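Local coordinates for adhesion and penetration protein autotransporter (Haemophilus influenzae, PDB 3SYJ), which is a probable serine protease whose surface-exposed passenger domain promotes bacterial aggregation, adherence to host cells and invasion, at residues 363-373 against 385-396. Sequence-based numbering, arbitrary orientation.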
# COMPACT_ATOMS: atom_id res chain seq x y z
N LEU A 363 52.53 24.99 -32.37
CA LEU A 363 52.72 25.67 -31.09
C LEU A 363 52.49 24.76 -29.88
O LEU A 363 51.45 24.11 -29.77
CB LEU A 363 51.78 26.87 -30.98
CG LEU A 363 51.88 28.01 -31.99
CD1 LEU A 363 50.60 28.82 -31.93
CD2 LEU A 363 53.09 28.88 -31.68
N TYR A 364 53.45 24.73 -28.98
CA TYR A 364 53.29 24.05 -27.69
C TYR A 364 53.24 25.08 -26.58
O TYR A 364 54.07 25.99 -26.53
CB TYR A 364 54.46 23.09 -27.44
CG TYR A 364 54.40 21.82 -28.26
CD1 TYR A 364 54.65 21.83 -29.62
CD2 TYR A 364 54.08 20.60 -27.67
CE1 TYR A 364 54.60 20.67 -30.38
CE2 TYR A 364 54.02 19.44 -28.42
CZ TYR A 364 54.28 19.48 -29.77
OH TYR A 364 54.22 18.32 -30.51
N PHE A 365 52.25 24.95 -25.70
CA PHE A 365 52.17 25.84 -24.55
C PHE A 365 52.24 25.05 -23.24
O PHE A 365 51.47 24.12 -23.03
CB PHE A 365 50.89 26.69 -24.59
CG PHE A 365 50.88 27.72 -25.71
CD1 PHE A 365 51.50 28.95 -25.54
CD2 PHE A 365 50.26 27.44 -26.92
CE1 PHE A 365 51.49 29.90 -26.57
CE2 PHE A 365 50.24 28.38 -27.94
CZ PHE A 365 50.86 29.62 -27.76
N GLU A 366 53.20 25.41 -22.40
CA GLU A 366 53.31 24.84 -21.06
C GLU A 366 53.11 25.95 -20.03
O GLU A 366 53.97 26.81 -19.86
CB GLU A 366 54.66 24.15 -20.88
CG GLU A 366 55.04 23.87 -19.44
CD GLU A 366 54.64 22.48 -18.99
OE1 GLU A 366 55.27 21.50 -19.45
OE2 GLU A 366 53.71 22.36 -18.16
N GLY A 367 51.96 25.95 -19.35
CA GLY A 367 51.62 27.04 -18.46
C GLY A 367 50.59 27.95 -19.11
O GLY A 367 50.29 27.81 -20.30
N ASN A 368 50.04 28.89 -18.34
CA ASN A 368 48.99 29.76 -18.85
C ASN A 368 49.53 30.86 -19.74
O ASN A 368 50.58 31.43 -19.45
CB ASN A 368 48.20 30.36 -17.69
CG ASN A 368 47.65 29.32 -16.76
OD1 ASN A 368 47.15 28.29 -17.21
ND2 ASN A 368 47.74 29.57 -15.46
N PHE A 369 48.82 31.14 -20.83
CA PHE A 369 49.21 32.20 -21.75
C PHE A 369 48.02 33.02 -22.22
O PHE A 369 46.90 32.51 -22.34
CB PHE A 369 49.94 31.62 -22.97
CG PHE A 369 51.40 31.40 -22.74
CD1 PHE A 369 51.85 30.28 -22.06
CD2 PHE A 369 52.34 32.31 -23.20
CE1 PHE A 369 53.20 30.07 -21.84
CE2 PHE A 369 53.69 32.12 -22.98
CZ PHE A 369 54.13 31.00 -22.30
N THR A 370 48.28 34.29 -22.47
CA THR A 370 47.33 35.18 -23.13
C THR A 370 47.92 35.50 -24.49
O THR A 370 49.04 36.00 -24.58
CB THR A 370 47.12 36.49 -22.34
OG1 THR A 370 46.64 36.18 -21.02
CG2 THR A 370 46.12 37.40 -23.05
N VAL A 371 47.18 35.18 -25.54
CA VAL A 371 47.68 35.35 -26.89
C VAL A 371 46.78 36.33 -27.61
O VAL A 371 45.58 36.10 -27.76
CB VAL A 371 47.72 34.01 -27.64
CG1 VAL A 371 48.40 34.17 -28.97
CG2 VAL A 371 48.46 32.98 -26.80
N SER A 372 47.37 37.44 -28.04
CA SER A 372 46.58 38.57 -28.47
C SER A 372 47.15 39.25 -29.71
O SER A 372 48.36 39.41 -29.83
CB SER A 372 46.48 39.58 -27.32
OG SER A 372 46.15 40.87 -27.80
N PRO A 373 46.26 39.68 -30.62
CA PRO A 373 46.67 40.48 -31.78
C PRO A 373 46.79 41.93 -31.36
O PRO A 373 46.03 42.36 -30.51
CB PRO A 373 45.47 40.36 -32.73
CG PRO A 373 44.39 39.66 -31.97
CD PRO A 373 44.80 39.52 -30.54
N HIS A 385 49.28 22.72 -29.08
CA HIS A 385 49.32 21.74 -28.00
C HIS A 385 49.37 22.45 -26.65
O HIS A 385 50.33 23.17 -26.36
CB HIS A 385 50.52 20.80 -28.17
CG HIS A 385 50.61 19.73 -27.13
ND1 HIS A 385 50.96 19.98 -25.83
CD2 HIS A 385 50.39 18.39 -27.22
CE1 HIS A 385 50.95 18.85 -25.14
NE2 HIS A 385 50.61 17.87 -25.97
N VAL A 386 48.33 22.27 -25.85
CA VAL A 386 48.27 22.89 -24.54
C VAL A 386 48.41 21.83 -23.45
O VAL A 386 47.65 20.86 -23.42
CB VAL A 386 46.93 23.64 -24.33
CG1 VAL A 386 46.91 24.34 -22.98
CG2 VAL A 386 46.69 24.64 -25.47
N SER A 387 49.39 22.04 -22.57
CA SER A 387 49.73 21.10 -21.50
C SER A 387 48.58 20.87 -20.54
O SER A 387 47.67 21.69 -20.43
CB SER A 387 50.89 21.63 -20.66
OG SER A 387 52.03 21.89 -21.45
N GLU A 388 48.65 19.76 -19.81
CA GLU A 388 47.70 19.48 -18.75
C GLU A 388 47.70 20.61 -17.74
O GLU A 388 48.76 21.11 -17.36
CB GLU A 388 48.05 18.17 -18.05
CG GLU A 388 46.93 17.65 -17.17
CD GLU A 388 47.21 16.29 -16.57
OE1 GLU A 388 48.32 15.75 -16.77
OE2 GLU A 388 46.31 15.75 -15.89
N ASN A 389 46.51 21.01 -17.30
CA ASN A 389 46.38 22.06 -16.29
C ASN A 389 46.76 23.46 -16.76
O ASN A 389 46.84 24.38 -15.97
CB ASN A 389 47.18 21.69 -15.04
CG ASN A 389 46.72 20.40 -14.40
OD1 ASN A 389 47.54 19.59 -13.97
ND2 ASN A 389 45.41 20.19 -14.35
N SER A 390 47.00 23.62 -18.06
CA SER A 390 47.36 24.91 -18.60
C SER A 390 46.18 25.49 -19.35
O SER A 390 45.41 24.74 -19.95
CB SER A 390 48.55 24.80 -19.54
OG SER A 390 49.69 24.32 -18.84
N THR A 391 46.02 26.80 -19.30
CA THR A 391 44.98 27.46 -20.08
C THR A 391 45.60 28.50 -20.99
O THR A 391 46.40 29.33 -20.56
CB THR A 391 43.89 28.12 -19.18
OG1 THR A 391 43.23 27.13 -18.38
CG2 THR A 391 42.85 28.83 -20.04
N VAL A 392 45.24 28.44 -22.26
CA VAL A 392 45.73 29.41 -23.23
C VAL A 392 44.56 30.22 -23.75
O VAL A 392 43.71 29.70 -24.47
CB VAL A 392 46.49 28.74 -24.40
CG1 VAL A 392 46.83 29.77 -25.47
CG2 VAL A 392 47.76 28.07 -23.90
N THR A 393 44.51 31.48 -23.35
CA THR A 393 43.49 32.39 -23.84
C THR A 393 43.86 32.86 -25.24
O THR A 393 44.82 33.60 -25.42
CB THR A 393 43.32 33.58 -22.89
OG1 THR A 393 43.09 33.09 -21.56
CG2 THR A 393 42.14 34.44 -23.32
N TRP A 394 43.09 32.40 -26.23
CA TRP A 394 43.46 32.55 -27.63
C TRP A 394 42.58 33.60 -28.30
O TRP A 394 41.42 33.35 -28.59
CB TRP A 394 43.29 31.20 -28.35
CG TRP A 394 43.87 31.15 -29.74
CD1 TRP A 394 43.19 31.24 -30.91
CD2 TRP A 394 45.25 30.98 -30.09
NE1 TRP A 394 44.06 31.15 -31.97
CE2 TRP A 394 45.33 30.99 -31.50
CE3 TRP A 394 46.43 30.83 -29.35
CZ2 TRP A 394 46.54 30.86 -32.18
CZ3 TRP A 394 47.63 30.70 -30.03
CH2 TRP A 394 47.67 30.72 -31.43
N LYS A 395 43.14 34.79 -28.53
CA LYS A 395 42.35 35.90 -29.03
C LYS A 395 42.64 36.21 -30.49
O LYS A 395 42.33 37.30 -30.99
CB LYS A 395 42.57 37.14 -28.16
CG LYS A 395 42.08 36.95 -26.74
CD LYS A 395 42.43 38.14 -25.84
CE LYS A 395 41.91 37.90 -24.43
NZ LYS A 395 42.43 38.89 -23.44
N VAL A 396 43.23 35.25 -31.18
CA VAL A 396 43.67 35.44 -32.56
C VAL A 396 42.83 34.60 -33.51
O VAL A 396 42.66 33.40 -33.30
CB VAL A 396 45.15 35.06 -32.69
CG1 VAL A 396 45.56 35.07 -34.14
CG2 VAL A 396 45.99 36.05 -31.91
O HOH W 1 52.47 21.84 -24.46
O HOH W 2 45.00 27.20 -16.03
O HOH W 3 45.06 32.12 -20.07
O HOH W 4 44.11 35.62 -20.54
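F365 O is gripped three times. S387 N donates to it at 3.0 Å, nearly in line with the carbonyl. S387 OG comes to the same F365 O at 2.8 Å, tilted from the carbonyl plane, and water 1 donates as well while also bonding H385 ND1. S387 OG stands beside its own backbone N (chi1 -57°), which lets hydroxyl and amide reach one acceptor. Two parallel-strand bonds precede this site, H385 N to L363 O and F365 N to H385 O. Where the chain bends between its two strands, side chains take over from backbone partners: G367 N donates to S390 OG at 2.8 Å, while N368 OD1 takes T391 N in its amide plane and a further hydrogen from water 2. The type II turn from S387 to S390 makes the second segment's corner two residues longer, shifting the register by two; parallel pairing then resumes from F369 N to T391 O and runs on to K395 N with V371 O. Inside, V392 CG2 presses on F365 CB at 3.5 Å, and V371 CG1 meets the benzo rim of W394 at CZ3. L363 CD1 reaches W394 CH2 at 3.5 Å; F342 of strand 340-343 packs on L363 and meets the F365 ring. On the outer face, H385 CB lies over the Y364 ring, 3.9 Å from its centroid, and the two rings, 24° from parallel, barely overlap. T370 OG1 and T393 OG1 share water 4, T370 also bonding Q347. The segments form the same corner of two successive coils of the passenger's right-handed beta-helix. The contact's chemistry is thus divided: apolar side chains pack on the inner face, whereas S387, S390, N368 and water satisfy backbone groups at the corner, where regular strand pairing is interrupted.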